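ATP12 ATPase (Paracoccus denitrificans, PDB 2R31) probably acts as an ATP12-family chaperone in the assembly of F1-ATPase. Local coordinates at residues Tyr104-Pro109 against Arg114-Gly119; Ala133-Thr138 against Val144-Val149; Asp162-Thr167 against Glu231-Leu236. One frame throughout, in Å; residues are numbered along the deposited sequence. Where two conformers were deposited one is given.

Contact 1: Tyr104-Pro109 against Arg114-Gly119; sequences YRADAP and RAQAEG
Gln116 reaches out from its helix to the chain just after strand 104-105 and takes the backbone N-H of Ala106 with its amide oxygen. The bond, OE1 of Gln116 to N of Ala106, is 2.8 Å long, and the N-H lies in the carbonyl plane on a lone pair, though it is bent at the hydrogen (147°). Gln116 OE1 also lies 3.4 Å from Arg105 CA, and Gln116 NE2 is 3.8 Å from the methyl CB of Ala106. That nitrogen donates to Asp202 on helix 201-210, which fixes which way round the amide sits and ties three parts of the chain together through one side chain. Strand 104-105, helix 110-130 and strand 138-139 form a beta-alpha-beta unit with its two short strands parallel, and this contact is where helix 110-130 packs against the end of the unit's first strand. Beyond CG the Gln116 chain is extended, and it slides past Arg105 running the other way. Arg105 bends at its second torsion (chi2 -64°), which carries its guanidinium along the helix, one face toward Gln116 O, an oxygen 4.2 Å above the plane and offset toward the rim. One step on, Ala117 offers a small surface to the same group, its CA lying 3.6 Å from Arg105 NH1. The guanidinium is gripped by polar partners close by, with NE donating to Leu102 O and NH1 in a salt bridge to Asp121 one turn further along the helix.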
loop_
_atom_site.group_PDB
_atom_site.type_symbol
_atom_site.label_atom_id
_atom_site.label_comp_id
_atom_site.label_asym_id
_atom_site.label_seq_id
_atom_site.Cartn_x
_atom_site.Cartn_y
_atom_site.Cartn_z
ATOM N N TYR A 104 -1.181 -16.455 -11.641
ATOM C CA TYR A 104 -0.236 -17.591 -11.584
ATOM C C TYR A 104 -0.794 -18.655 -10.659
ATOM O O TYR A 104 -0.468 -18.709 -9.448
ATOM C CB TYR A 104 1.209 -17.080 -11.219
ATOM C CG TYR A 104 1.679 -16.431 -12.498
ATOM C CD1 TYR A 104 2.224 -17.226 -13.508
ATOM C CD2 TYR A 104 1.561 -15.091 -12.742
ATOM C CE1 TYR A 104 2.651 -16.699 -14.710
ATOM C CE2 TYR A 104 1.970 -14.531 -13.922
ATOM C CZ TYR A 104 2.525 -15.332 -14.913
ATOM O OH TYR A 104 2.947 -14.777 -16.122
ATOM N N ARG A 105 -1.645 -19.516 -11.179
ATOM C CA ARG A 105 -2.369 -20.541 -10.389
ATOM C C ARG A 105 -1.484 -21.740 -10.189
ATOM O O ARG A 105 -0.542 -21.979 -10.968
ATOM C CB ARG A 105 -3.670 -20.936 -11.132
ATOM C CG ARG A 105 -4.626 -19.846 -11.572
ATOM C CD ARG A 105 -5.229 -19.083 -10.453
ATOM N NE ARG A 105 -5.948 -17.849 -10.722
ATOM C CZ ARG A 105 -7.254 -17.742 -10.934
ATOM N NH1 ARG A 105 -8.004 -18.831 -10.932
ATOM N NH2 ARG A 105 -7.763 -16.519 -11.135
ATOM N N ALA A 106 -1.748 -22.510 -9.150
ATOM C CA ALA A 106 -1.216 -23.870 -9.069
ATOM C C ALA A 106 -1.712 -24.751 -10.206
ATOM O O ALA A 106 -2.782 -24.621 -10.819
ATOM C CB ALA A 106 -1.626 -24.451 -7.728
ATOM N N ASP A 107 -0.982 -25.777 -10.445
ATOM C CA ASP A 107 -1.582 -26.817 -11.279
ATOM C C ASP A 107 -1.965 -28.055 -10.457
ATOM O O ASP A 107 -2.466 -28.977 -11.082
ATOM C CB ASP A 107 -0.680 -27.065 -12.486
ATOM C CG ASP A 107 0.625 -27.723 -12.139
ATOM O OD1 ASP A 107 0.863 -28.043 -10.973
ATOM O OD2 ASP A 107 1.400 -27.850 -13.088
ATOM N N ALA A 108 -1.734 -28.059 -9.162
ATOM C CA ALA A 108 -2.049 -29.148 -8.281
ATOM C C ALA A 108 -1.810 -28.723 -6.853
ATOM O O ALA A 108 -1.036 -27.801 -6.593
ATOM C CB ALA A 108 -1.128 -30.336 -8.537
ATOM N N PRO A 109 -2.413 -29.410 -5.896
ATOM C CA PRO A 109 -3.496 -30.400 -6.075
ATOM C C PRO A 109 -4.797 -29.721 -6.529
ATOM O O PRO A 109 -4.968 -28.485 -6.508
ATOM C CB PRO A 109 -3.626 -31.042 -4.702
ATOM C CG PRO A 109 -2.991 -30.101 -3.790
ATOM C CD PRO A 109 -2.073 -29.183 -4.482
ATOM N N ARG A 114 -9.045 -25.194 -7.137
ATOM C CA ARG A 114 -10.399 -24.730 -6.887
ATOM C C ARG A 114 -10.442 -23.590 -5.865
ATOM O O ARG A 114 -11.208 -22.627 -6.018
ATOM C CB ARG A 114 -11.340 -25.868 -6.484
ATOM C CG ARG A 114 -11.497 -26.849 -7.639
ATOM C CD ARG A 114 -12.655 -27.798 -7.394
ATOM N NE ARG A 114 -12.755 -28.792 -8.461
ATOM C CZ ARG A 114 -12.276 -30.004 -8.395
ATOM N NH1 ARG A 114 -11.706 -30.434 -7.282
ATOM N NH2 ARG A 114 -12.397 -30.790 -9.446
ATOM N N ALA A 115 -9.645 -23.667 -4.805
ATOM C CA ALA A 115 -9.600 -22.610 -3.789
ATOM C C ALA A 115 -9.149 -21.289 -4.385
ATOM O O ALA A 115 -9.667 -20.218 -4.097
ATOM C CB ALA A 115 -8.708 -22.976 -2.618
ATOM N N GLN A 116 -8.115 -21.347 -5.226
ATOM C CA GLN A 116 -7.604 -20.159 -5.897
ATOM C C GLN A 116 -8.689 -19.569 -6.799
ATOM O O GLN A 116 -8.895 -18.357 -6.820
ATOM C CB GLN A 116 -6.333 -20.462 -6.677
ATOM C CG GLN A 116 -5.080 -20.757 -5.846
ATOM C CD GLN A 116 -3.908 -21.252 -6.710
ATOM O OE1 GLN A 116 -4.121 -21.800 -7.766
ATOM N NE2 GLN A 116 -2.666 -21.142 -6.243
ATOM N N ALA A 117 -9.399 -20.397 -7.567
ATOM C CA ALA A 117 -10.418 -19.895 -8.467
ATOM C C ALA A 117 -11.527 -19.243 -7.693
ATOM O O ALA A 117 -12.023 -18.152 -8.049
ATOM C CB ALA A 117 -10.929 -21.042 -9.340
ATOM N N GLU A 118 -11.968 -19.889 -6.585
ATOM C CA GLU A 118 -13.073 -19.316 -5.800
ATOM C C GLU A 118 -12.761 -17.923 -5.303
ATOM O O GLU A 118 -13.616 -17.028 -5.321
ATOM C CB GLU A 118 -13.395 -20.222 -4.603
ATOM C CG GLU A 118 -14.521 -19.720 -3.713
ATOM C CD GLU A 118 -14.724 -20.449 -2.415
ATOM O OE1 GLU A 118 -13.806 -21.099 -1.867
ATOM O OE2 GLU A 118 -15.841 -20.354 -1.908
ATOM N N GLY A 119 -11.533 -17.767 -4.824
ATOM C CA GLY A 119 -11.167 -16.465 -4.264
ATOM C C GLY A 119 -10.809 -15.423 -5.297
ATOM O O GLY A 119 -11.091 -14.239 -5.168
#

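Contact 2: Ala133-Thr138 against Val144-Val149; sequences APLRIT and VPQDPV
The side-chain amide of Gln146 takes both backbone polar atoms of Arg136, in two segments that run nearly antiparallel. Its OE1 accepts from Arg136 N at 2.8 Å, on a lone pair in the carbonyl plane, and its NE2 donates to Arg136 O at 2.9 Å along an almost straight bond (170°). The CB of Gln146 starts out away from the other segment, and the bend at chi2 (-57°) folds the amide back to it. OE1 has a second donor, a bridging water 2.7 Å away that also donates to Pro134 O and accepts from Asp147 N, while Leu135 CD2 packs against the same oxygen. With an alanine here the two amide bonds go, and Arg136 N would probably be left without its acceptor and the water short of one of its three partners.

The Arg136 side chain, extended from CG to NE, runs past Gln146 in the opposite direction. Its NH1 donates to Pro145 O at 2.8 Å; the oxygen lies near the guanidinium plane, at its edge, but is met from above its own carbonyl plane. Asp147 N sits over one face of the same group. Val144 completes the row: in the conformer given, CG1 touches Arg136 CD at 3.9 Å, and CG2 lies 3.5 Å from Thr138 CB. The Gln146 amide thus joins the chain entering strand 138-139 to the chain that leaves it for helix 148-159, where Asp147 is the N-cap, its OD1 accepting from Val149 N.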
loop_
_atom_site.group_PDB
_atom_site.type_symbol
_atom_site.label_atom_id
_atom_site.label_comp_id
_atom_site.label_asym_id
_atom_site.label_seq_id
_atom_site.Cartn_x
_atom_site.Cartn_y
_atom_site.Cartn_z
ATOM N N ALA A 133 -9.786 -4.459 -18.062
ATOM C CA ALA A 133 -8.452 -5.047 -18.003
ATOM C C ALA A 133 -8.504 -6.518 -17.673
ATOM O O ALA A 133 -8.147 -6.958 -16.579
ATOM C CB ALA A 133 -7.598 -4.283 -17.011
ATOM N N PRO A 134 -8.985 -7.332 -18.623
ATOM C CA PRO A 134 -9.074 -8.796 -18.416
ATOM C C PRO A 134 -7.711 -9.433 -18.444
ATOM O O PRO A 134 -7.011 -9.544 -19.495
ATOM C CB PRO A 134 -9.968 -9.276 -19.608
ATOM C CG PRO A 134 -9.711 -8.263 -20.678
ATOM C CD PRO A 134 -9.598 -6.966 -19.915
ATOM N N LEU A 135 -7.282 -9.974 -17.298
ATOM C CA LEU A 135 -6.024 -10.704 -17.259
ATOM C C LEU A 135 -6.243 -12.157 -17.654
ATOM O O LEU A 135 -7.248 -12.757 -17.352
ATOM C CB LEU A 135 -5.428 -10.739 -15.856
ATOM C CG LEU A 135 -4.882 -9.433 -15.328
ATOM C CD1 LEU A 135 -4.281 -9.637 -13.954
ATOM C CD2 LEU A 135 -3.807 -8.858 -16.287
ATOM N N ARG A 136 -5.206 -12.685 -18.288
ATOM C CA ARG A 136 -5.115 -14.106 -18.562
ATOM C C ARG A 136 -4.516 -14.796 -17.352
ATOM O O ARG A 136 -3.637 -14.222 -16.675
ATOM C CB ARG A 136 -4.270 -14.312 -19.809
ATOM C CG ARG A 136 -4.838 -13.666 -21.104
ATOM C CD ARG A 136 -3.830 -13.737 -22.229
ATOM N NE ARG A 136 -4.382 -13.104 -23.443
ATOM C CZ ARG A 136 -3.600 -12.680 -24.434
ATOM N NH1 ARG A 136 -2.270 -12.821 -24.329
ATOM N NH2 ARG A 136 -4.141 -12.129 -25.513
ATOM N N ILE A 137 -5.005 -16.004 -17.097
ATOM C CA ILE A 137 -4.465 -16.852 -16.017
ATOM C C ILE A 137 -3.751 -18.061 -16.609
ATOM O O ILE A 137 -3.918 -18.410 -17.763
ATOM C CB ILE A 137 -5.521 -17.234 -14.963
ATOM C CG1 ILE A 137 -6.402 -18.362 -15.522
ATOM C CG2 ILE A 137 -6.275 -15.991 -14.477
ATOM C CD1 ILE A 137 -7.388 -18.971 -14.542
ATOM N N THR A 138 -2.920 -18.670 -15.800
ATOM C CA THR A 138 -2.267 -19.907 -16.161
ATOM C C THR A 138 -2.053 -20.716 -14.925
ATOM O O THR A 138 -2.275 -20.232 -13.806
ATOM C CB THR A 138 -0.929 -19.616 -16.915
ATOM O OG1 THR A 138 -0.523 -20.867 -17.493
ATOM C CG2 THR A 138 0.141 -18.988 -16.030
ATOM N N VAL A 144 2.012 -17.767 -19.948
ATOM C CA VAL A 144 1.028 -17.065 -20.768
ATOM C C VAL A 144 1.346 -15.576 -20.700
ATOM O O VAL A 144 1.493 -15.012 -19.617
ATOM C CB VAL A 144 -0.428 -17.366 -20.393
ATOM C CG1 VAL A 144 -1.339 -16.619 -21.400
ATOM C CG2 VAL A 144 -0.822 -18.825 -20.346
ATOM N N PRO A 145 1.468 -14.910 -21.823
ATOM C CA PRO A 145 1.698 -13.450 -21.812
ATOM C C PRO A 145 0.364 -12.734 -21.665
ATOM O O PRO A 145 -0.678 -13.264 -22.073
ATOM C CB PRO A 145 2.329 -13.200 -23.168
ATOM C CG PRO A 145 1.627 -14.182 -24.051
ATOM C CD PRO A 145 1.402 -15.433 -23.171
ATOM N N GLN A 146 0.384 -11.520 -21.153
ATOM C CA GLN A 146 -0.811 -10.685 -21.132
ATOM C C GLN A 146 -0.987 -9.952 -22.462
ATOM O O GLN A 146 -0.025 -9.674 -23.183
ATOM C CB GLN A 146 -0.729 -9.706 -19.971
ATOM C CG GLN A 146 -0.632 -10.395 -18.618
ATOM C CD GLN A 146 -1.770 -11.354 -18.326
ATOM O OE1 GLN A 146 -2.941 -11.117 -18.707
ATOM N NE2 GLN A 146 -1.497 -12.449 -17.636
ATOM N N ASP A 147 -2.216 -9.616 -22.765
ATOM C CA ASP A 147 -2.541 -8.792 -23.928
ATOM C C ASP A 147 -1.842 -7.447 -23.768
ATOM O O ASP A 147 -2.024 -6.792 -22.735
ATOM C CB ASP A 147 -4.052 -8.606 -24.005
ATOM C CG ASP A 147 -4.561 -7.793 -25.166
ATOM O OD1 ASP A 147 -3.819 -7.111 -25.868
ATOM O OD2 ASP A 147 -5.787 -7.844 -25.347
ATOM N N PRO A 148 -1.058 -6.960 -24.753
ATOM C CA PRO A 148 -0.439 -5.637 -24.641
ATOM C C PRO A 148 -1.395 -4.520 -24.341
ATOM O O PRO A 148 -1.044 -3.532 -23.690
ATOM C CB PRO A 148 0.172 -5.483 -26.056
ATOM C CG PRO A 148 0.376 -6.831 -26.621
ATOM C CD PRO A 148 -0.702 -7.676 -26.023
ATOM N N VAL A 149 -2.641 -4.603 -24.838
ATOM C CA VAL A 149 -3.624 -3.583 -24.561
ATOM C C VAL A 149 -4.052 -3.585 -23.089
ATOM O O VAL A 149 -4.265 -2.538 -22.501
ATOM C CB VAL A 149 -4.830 -3.755 -25.483
ATOM C CG1 VAL A 149 -6.014 -2.896 -25.085
ATOM C CG2 VAL A 149 -4.401 -3.405 -26.926
HETATM O O HOH W 1 -4.246 -9.848 -20.731
#

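Contact 3: Asp162-Thr167 against Glu231-Leu236; sequences DPFGLT and ERFWHL
Phe164 and Phe233 meet rim to rim, CD2 of Phe164 lying 3.5 Å from CZ of Phe233. Neither ring lies over the face of the other, and their planes are only 21° apart, so this is a contact of ring borders and not a stack. Phe233 gets there because its CG stands anti to the backbone N (chi1 -165°), which throws the ring across to the other helix; there its CE2 also comes within 3.7 Å of the backbone oxygen O of Phe164. Phe164 has its CG beside its own backbone N, and the two side chains cross at a slant. Leu49 of helix 47-58 touches both rings. A turn on, the methyl CG2 of Thr167 approaches Phe233 CE2 at 4.1 Å. CG2 is anti to the backbone N, while OG1, beside that N, donates to Pro163 O, an oxygen that also takes Thr167 N from the opposite face of its plane; this holds the methyl where it can meet the ring.

Trp234 works differently. Its indole brings its rim to Gly165, with CZ3 3.6 Å from Gly165 CA, and Gly165 O lies in the indole plane at the ring edge. Glycine has no CB to meet the ring there, and a CB would collide with Trp234 CZ3. In the conformer given, Asp162 caps the helix, its OD1 accepting from Gly165 N at 2.9 Å and also forming a salt bridge with Arg238, which in turn makes a cation-pi contact with Trp234. The short segments 163-167 and 231-236 run almost antiparallel (crossing angle -163°), their axes 8.8 Å apart at closest: a close antiparallel helix pair in the chain's helical part, with the end of the long C-terminal helix 214-236 packed on the start of helix 163-174.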
loop_
_atom_site.group_PDB
_atom_site.type_symbol
_atom_site.label_atom_id
_atom_site.label_comp_id
_atom_site.label_asym_id
_atom_site.label_seq_id
_atom_site.Cartn_x
_atom_site.Cartn_y
_atom_site.Cartn_z
ATOM N N ASP A 162 -2.752 10.492 -8.148
ATOM C CA ASP A 162 -1.969 11.568 -7.619
ATOM C C ASP A 162 -0.791 10.983 -6.818
ATOM O O ASP A 162 -0.718 9.797 -6.552
ATOM C CB ASP A 162 -2.801 12.543 -6.805
ATOM C CG ASP A 162 -3.615 12.001 -5.635
ATOM O OD1 ASP A 162 -3.283 10.921 -5.166
ATOM O OD2 ASP A 162 -4.576 12.682 -5.213
ATOM N N PRO A 163 0.240 11.771 -6.493
ATOM C CA PRO A 163 1.435 11.208 -5.870
ATOM C C PRO A 163 1.233 10.579 -4.502
ATOM O O PRO A 163 1.843 9.519 -4.208
ATOM C CB PRO A 163 2.398 12.446 -5.767
ATOM C CG PRO A 163 1.931 13.243 -6.944
ATOM C CD PRO A 163 0.417 13.184 -6.946
ATOM N N PHE A 164 0.393 11.159 -3.636
ATOM C CA PHE A 164 0.157 10.539 -2.351
ATOM C C PHE A 164 -0.691 9.275 -2.523
ATOM O O PHE A 164 -0.480 8.292 -1.787
ATOM C CB PHE A 164 -0.502 11.535 -1.376
ATOM C CG PHE A 164 0.477 12.472 -0.687
ATOM C CD1 PHE A 164 1.296 13.333 -1.408
ATOM C CD2 PHE A 164 0.608 12.463 0.679
ATOM C CE1 PHE A 164 2.193 14.162 -0.786
ATOM C CE2 PHE A 164 1.497 13.282 1.329
ATOM C CZ PHE A 164 2.295 14.123 0.592
ATOM N N GLY A 165 -1.585 9.247 -3.489
ATOM C CA GLY A 165 -2.341 8.053 -3.777
ATOM C C GLY A 165 -1.463 6.923 -4.310
ATOM O O GLY A 165 -1.643 5.756 -3.935
ATOM N N LEU A 166 -0.502 7.263 -5.170
ATOM C CA LEU A 166 0.442 6.268 -5.657
ATOM C C LEU A 166 1.276 5.686 -4.518
ATOM O O LEU A 166 1.575 4.497 -4.481
ATOM C CB LEU A 166 1.353 6.922 -6.729
ATOM C CG LEU A 166 2.262 5.956 -7.480
ATOM C CD1 LEU A 166 1.480 4.987 -8.341
ATOM C CD2 LEU A 166 3.277 6.714 -8.343
ATOM N N THR A 167 1.652 6.569 -3.571
ATOM C CA THR A 167 2.393 6.137 -2.381
ATOM C C THR A 167 1.578 5.107 -1.606
ATOM O O THR A 167 2.109 4.079 -1.204
ATOM C CB THR A 167 2.744 7.339 -1.510
ATOM O OG1 THR A 167 3.555 8.256 -2.265
ATOM C CG2 THR A 167 3.541 6.902 -0.286
ATOM N N GLU A 231 -3.858 1.506 3.298
ATOM C CA GLU A 231 -5.260 1.788 3.047
ATOM C C GLU A 231 -5.706 3.051 3.750
ATOM O O GLU A 231 -6.427 3.891 3.182
ATOM C CB GLU A 231 -6.073 0.561 3.483
ATOM C CG GLU A 231 -7.564 0.706 3.416
ATOM C CD GLU A 231 -8.219 -0.567 3.980
ATOM O OE1 GLU A 231 -7.921 -0.957 5.168
ATOM O OE2 GLU A 231 -9.004 -1.194 3.294
ATOM N N ARG A 232 -5.294 3.216 5.014
ATOM C CA ARG A 232 -5.632 4.448 5.767
ATOM C C ARG A 232 -5.071 5.678 5.069
ATOM O O ARG A 232 -5.728 6.704 4.967
ATOM C CB ARG A 232 -5.078 4.284 7.193
ATOM C CG ARG A 232 -5.317 5.469 8.092
ATOM C CD ARG A 232 -6.784 5.806 8.299
ATOM N NE ARG A 232 -6.923 6.710 9.427
ATOM C CZ ARG A 232 -8.010 7.414 9.669
ATOM N NH1 ARG A 232 -9.072 7.318 8.880
ATOM N NH2 ARG A 232 -8.033 8.223 10.735
ATOM N N PHE A 233 -3.804 5.601 4.611
ATOM C CA PHE A 233 -3.186 6.712 3.916
ATOM C C PHE A 233 -3.943 7.024 2.636
ATOM O O PHE A 233 -4.129 8.219 2.302
ATOM C CB PHE A 233 -1.708 6.361 3.651
ATOM C CG PHE A 233 -0.843 7.524 3.264
ATOM C CD1 PHE A 233 -0.493 8.471 4.199
ATOM C CD2 PHE A 233 -0.339 7.710 1.988
ATOM C CE1 PHE A 233 0.348 9.526 3.927
ATOM C CE2 PHE A 233 0.531 8.760 1.701
ATOM C CZ PHE A 233 0.869 9.634 2.671
ATOM N N TRP A 234 -4.393 6.021 1.897
ATOM C CA TRP A 234 -5.226 6.222 0.713
ATOM C C TRP A 234 -6.454 7.055 1.077
ATOM O O TRP A 234 -6.753 8.093 0.463
ATOM C CB TRP A 234 -5.669 4.859 0.091
ATOM C CG TRP A 234 -6.666 5.135 -0.988
ATOM C CD1 TRP A 234 -8.021 5.087 -0.862
ATOM C CD2 TRP A 234 -6.400 5.559 -2.323
ATOM N NE1 TRP A 234 -8.612 5.470 -2.040
ATOM C CE2 TRP A 234 -7.661 5.757 -2.951
ATOM C CE3 TRP A 234 -5.255 5.791 -3.081
ATOM C CZ2 TRP A 234 -7.779 6.179 -4.269
ATOM C CZ3 TRP A 234 -5.361 6.206 -4.372
ATOM C CH2 TRP A 234 -6.614 6.397 -4.975
ATOM N N HIS A 235 -7.227 6.603 2.061
ATOM C CA HIS A 235 -8.477 7.276 2.368
ATOM C C HIS A 235 -8.239 8.709 2.839
ATOM O O HIS A 235 -8.981 9.636 2.473
ATOM C CB HIS A 235 -9.283 6.492 3.386
ATOM C CG HIS A 235 -9.850 5.228 2.856
ATOM N ND1 HIS A 235 -10.697 5.197 1.786
ATOM C CD2 HIS A 235 -9.617 3.968 3.261
ATOM C CE1 HIS A 235 -10.992 3.891 1.561
ATOM N NE2 HIS A 235 -10.371 3.128 2.463
ATOM N N LEU A 236 -7.221 8.924 3.676
ATOM C CA LEU A 236 -6.977 10.247 4.208
ATOM C C LEU A 236 -6.521 11.242 3.167
ATOM O O LEU A 236 -6.613 12.440 3.402
ATOM C CB LEU A 236 -5.953 10.192 5.338
ATOM C CG LEU A 236 -6.456 9.596 6.652
ATOM C CD1 LEU A 236 -5.282 9.389 7.584
ATOM C CD2 LEU A 236 -7.494 10.462 7.320
#

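Contacts 1 and 2 are neighbours that share one beta-alpha-beta unit: the parallel strands meet where Arg105 N probably donates to Thr138 O, and Arg105 NH1 packs on Ile137 CD1. Both are partly buried, and in both a glutamine amide satisfies backbone groups of an extended stretch, though contact 2 also bonds an arginine side chain across to the other segment, includes a bridging water and is the larger. Contact 3 lies apart, with its centre about 31 Å from that of contact 1 and about 27 Å from that of contact 2. It is buried near the middle of the chain and joins two helices by aromatic and glycine packing. Helix 148-159, which begins in contact 2, is followed directly by helix 163-174 of contact 3.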